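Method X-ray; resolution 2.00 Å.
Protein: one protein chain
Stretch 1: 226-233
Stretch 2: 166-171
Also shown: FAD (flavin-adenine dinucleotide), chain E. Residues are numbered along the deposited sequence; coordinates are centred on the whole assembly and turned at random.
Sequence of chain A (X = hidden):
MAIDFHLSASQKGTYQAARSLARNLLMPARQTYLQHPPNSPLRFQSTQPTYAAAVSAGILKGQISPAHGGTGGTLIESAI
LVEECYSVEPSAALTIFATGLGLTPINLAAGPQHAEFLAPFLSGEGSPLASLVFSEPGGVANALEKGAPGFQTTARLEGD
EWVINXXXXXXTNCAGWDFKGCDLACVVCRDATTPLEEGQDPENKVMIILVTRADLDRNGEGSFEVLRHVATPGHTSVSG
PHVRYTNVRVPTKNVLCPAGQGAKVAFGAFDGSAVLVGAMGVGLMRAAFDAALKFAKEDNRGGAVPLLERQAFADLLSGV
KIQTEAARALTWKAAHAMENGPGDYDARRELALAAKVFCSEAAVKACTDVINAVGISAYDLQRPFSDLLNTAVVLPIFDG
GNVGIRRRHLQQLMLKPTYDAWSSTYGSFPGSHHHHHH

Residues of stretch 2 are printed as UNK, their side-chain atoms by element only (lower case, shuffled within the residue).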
# COMPACT_ATOMS: atom_id res chain seq x y z
N VAL A 226 18.57 36.29 11.86
CA VAL A 226 17.43 35.39 11.78
C VAL A 226 16.25 36.15 11.18
O VAL A 226 15.81 37.16 11.73
CB VAL A 226 17.06 34.82 13.16
CG1 VAL A 226 15.75 34.02 13.08
CG2 VAL A 226 18.21 33.96 13.70
N LEU A 227 15.76 35.68 10.04
CA LEU A 227 14.65 36.34 9.37
C LEU A 227 13.31 35.84 9.91
O LEU A 227 12.39 36.62 10.11
CB LEU A 227 14.70 36.13 7.85
CG LEU A 227 15.95 36.66 7.13
CD1 LEU A 227 15.84 36.39 5.64
CD2 LEU A 227 16.12 38.16 7.40
N ARG A 228 13.20 34.52 10.11
CA ARG A 228 11.96 33.95 10.62
C ARG A 228 12.23 32.64 11.31
O ARG A 228 12.92 31.76 10.77
CB ARG A 228 10.94 33.73 9.49
CG ARG A 228 9.68 33.00 9.94
CD ARG A 228 8.61 32.95 8.85
NE ARG A 228 8.94 32.05 7.75
CZ ARG A 228 8.48 30.81 7.63
NH1 ARG A 228 7.69 30.29 8.56
NH2 ARG A 228 8.82 30.07 6.58
N HIS A 229 11.71 32.52 12.53
CA HIS A 229 11.70 31.24 13.23
C HIS A 229 10.57 30.40 12.64
O HIS A 229 9.45 30.89 12.49
CB HIS A 229 11.46 31.42 14.74
CG HIS A 229 12.59 32.11 15.45
ND1 HIS A 229 13.76 31.47 15.80
CD2 HIS A 229 12.71 33.39 15.89
CE1 HIS A 229 14.56 32.32 16.41
NE2 HIS A 229 13.95 33.50 16.48
N VAL A 230 10.86 29.15 12.32
CA VAL A 230 9.91 28.26 11.66
C VAL A 230 9.26 27.34 12.69
O VAL A 230 9.94 26.56 13.37
CB VAL A 230 10.61 27.39 10.58
CG1 VAL A 230 9.59 26.55 9.80
CG2 VAL A 230 11.43 28.26 9.63
N ALA A 231 7.94 27.44 12.81
CA ALA A 231 7.17 26.58 13.71
C ALA A 231 6.86 25.26 12.98
O ALA A 231 6.45 25.26 11.82
CB ALA A 231 5.87 27.29 14.13
N THR A 232 7.05 24.15 13.68
CA THR A 232 6.97 22.81 13.08
C THR A 232 6.05 21.94 13.97
O THR A 232 5.95 22.18 15.17
CB THR A 232 8.41 22.17 12.94
OG1 THR A 232 9.03 22.06 14.22
CG2 THR A 232 9.32 23.04 12.06
N PRO A 233 5.37 20.93 13.38
CA PRO A 233 4.42 20.15 14.18
C PRO A 233 5.06 19.16 15.16
O PRO A 233 4.40 18.74 16.12
CB PRO A 233 3.61 19.39 13.12
CG PRO A 233 4.54 19.26 11.98
CD PRO A 233 5.34 20.54 11.96
N UNK A 166 24.07 35.09 1.29
CA UNK A 166 22.96 34.23 0.94
C UNK A 166 22.03 33.95 2.09
O UNK A 166 22.35 34.21 3.25
N UNK A 167 20.86 33.41 1.76
CA UNK A 167 19.89 32.99 2.74
C UNK A 167 19.84 31.48 2.83
O UNK A 167 19.91 30.77 1.83
c UNK A 167 18.49 35.05 2.44
c UNK A 167 18.51 33.55 2.39
o UNK A 167 17.05 36.90 2.17
o UNK A 167 16.15 34.90 1.91
c UNK A 167 17.13 35.65 2.15
N UNK A 168 19.71 30.98 4.06
CA UNK A 168 19.64 29.56 4.30
C UNK A 168 18.40 29.31 5.14
O UNK A 168 17.93 30.21 5.81
c UNK A 168 20.90 29.10 5.06
c UNK A 168 22.18 29.18 4.22
c UNK A 168 22.15 28.17 3.07
c UNK A 168 23.54 28.00 2.39
n UNK A 168 23.39 27.07 1.21
N UNK A 169 17.88 28.10 5.09
CA UNK A 169 16.70 27.78 5.89
C UNK A 169 16.77 26.30 6.23
O UNK A 169 17.34 25.52 5.46
c UNK A 169 15.43 28.09 5.10
s UNK A 169 12.71 28.50 4.89
c UNK A 169 14.12 27.91 5.88
c UNK A 169 11.32 27.99 5.90
N UNK A 170 16.23 25.94 7.39
CA UNK A 170 16.13 24.56 7.87
C UNK A 170 17.43 24.00 8.46
O UNK A 170 17.46 22.86 8.91
n UNK A 170 12.61 24.57 4.80
c UNK A 170 10.28 23.70 7.52
c UNK A 170 11.25 23.29 8.45
c UNK A 170 12.99 23.76 6.86
c UNK A 170 14.25 23.93 6.21
c UNK A 170 10.63 24.14 6.27
c UNK A 170 11.99 24.17 5.95
c UNK A 170 13.97 24.40 4.95
c UNK A 170 12.60 23.31 8.13
c UNK A 170 15.63 23.61 6.77
N UNK A 171 18.51 24.78 8.44
CA UNK A 171 19.80 24.25 8.86
C UNK A 171 19.90 24.22 10.38
O UNK A 171 20.16 25.23 11.05
c UNK A 171 20.94 25.02 8.24
PA FAD E . 13.33 20.60 -2.06
O1A FAD E . 14.27 21.23 -2.99
O2A FAD E . 12.65 21.42 -1.06
O5B FAD E . 12.23 19.81 -2.93
C5B FAD E . 10.87 19.76 -2.51
C4B FAD E . 10.04 18.72 -3.29
O4B FAD E . 9.99 19.10 -4.67
C3B FAD E . 10.70 17.34 -3.26
O3B FAD E . 10.23 16.60 -2.14
C2B FAD E . 10.19 16.71 -4.54
O2B FAD E . 8.91 16.12 -4.32
C1B FAD E . 10.05 17.90 -5.49
N9A FAD E . 11.25 17.95 -6.37
C8A FAD E . 12.14 18.93 -6.44
N7A FAD E . 13.08 18.63 -7.33
C5A FAD E . 12.78 17.44 -7.84
C6A FAD E . 13.38 16.63 -8.79
N6A FAD E . 14.50 17.00 -9.40
N1A FAD E . 12.81 15.45 -9.09
C2A FAD E . 11.70 15.07 -8.49
N3A FAD E . 11.10 15.82 -7.58
C4A FAD E . 11.62 17.00 -7.23
N1 FAD E . 19.04 21.23 6.18
C2 FAD E . 20.39 21.48 6.35
O2 FAD E . 21.03 22.02 5.46
N3 FAD E . 21.02 21.11 7.54
C4 FAD E . 20.31 20.50 8.56
O4 FAD E . 20.88 20.18 9.60
C4X FAD E . 18.95 20.25 8.39
N5 FAD E . 18.20 19.63 9.39
C5X FAD E . 16.81 19.71 9.34
C6 FAD E . 16.03 19.41 10.46
C7 FAD E . 14.65 19.50 10.40
C7M FAD E . 13.79 19.19 11.62
C8 FAD E . 14.04 19.88 9.21
C8M FAD E . 12.51 19.98 9.13
C9 FAD E . 14.81 20.16 8.09
C9A FAD E . 16.19 20.08 8.16
N10 FAD E . 16.97 20.37 7.04
C10 FAD E . 18.32 20.62 7.20
C1' FAD E . 16.37 20.40 5.68
C2' FAD E . 16.35 19.00 5.06
O2' FAD E . 17.68 18.53 4.89
C3' FAD E . 15.60 18.95 3.72
O3' FAD E . 15.45 17.59 3.34
C4' FAD E . 16.32 19.69 2.58
O4' FAD E . 16.06 21.09 2.66
C5' FAD E . 15.82 19.18 1.22
O5' FAD E . 14.40 19.26 1.12
P FAD E . 13.62 18.54 -0.07
O1P FAD E . 14.17 17.18 -0.21
O2P FAD E . 12.19 18.70 0.13
O3P FAD E . 14.12 19.39 -1.35

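Position 166 has no side-chain atoms. Its backbone angles, phi 160° and psi 167°, would jam a beta carbon against the carbonyl O of the residue before, which by itself calls for glycine, and nothing of stretch 1 comes near. This is G166, set by its own backbone rather than by the contact.

Position 167 carries three carbons, the third bonded to two oxygens: a carboxylate on a two-carbon stem. CA-to-CB points sideways to stretch 1, yet the extended chain brings one oxygen to 3.7 Å from CD1 of L227. The residue is E167. Both its carboxylate oxygens are hydrogen-bonded elsewhere in the structure, so the leucine methyl merely packs beside a charge already satisfied.

Position 168 shows four carbons in a row ending in nitrogen, which is lysine. The amine of K168 is hydrogen-bonded elsewhere in the structure, and the side chain is out of reach of stretch 1.

At position 169 the chain is unbranched: two carbons, a sulfur, then one more carbon. All three chi angles lie near 180°, so a bond that starts sideways becomes a long reach. The terminal carbon arrives 3.3 Å from NH2 of R228 and 3.7 Å from CG2 of V230. A thioether inside the chain means methionine, M169. Its methyl approaches the guanidinium obliquely, while NH2 finds its hydrogen bond elsewhere.

Position 170 has one carbon leading to fused five- and six-membered rings with eight carbons and one nitrogen. The six-membered ring meets CG1 of V230 at 3.7 Å and CG2 of T232 at 4.1 Å. An indole identifies tryptophan. In W170 these contacts fall on CH2 and CZ3 respectively; the threonine methyl sits at the ring edge, near its plane, and the valine comes in obliquely. The backbone also lies against the cofactor, with W170 O 2.9 Å from FAD C10.

Position 171 has a single side-chain carbon, out of reach of stretch 1, and is alanine; A171 CA lies 3.6 Å from N3 of FAD.

No hydrogen bond crosses between the stretches, which run in nearly the same direction, 16° apart. With CA atoms 8.2 Å apart at V230 and W170, side chains must fill the gap. V230 points toward stretch 2, and its two methyls divide the work, CG2 against M169 CE and CG1 against W170 CH2. The design rule is modest: 235 Å² of buried surface, built from the ends of E167, M169 and W170 meeting L227, R228, V230 and T232.

Stretch 2 (166-171) GEKMWA
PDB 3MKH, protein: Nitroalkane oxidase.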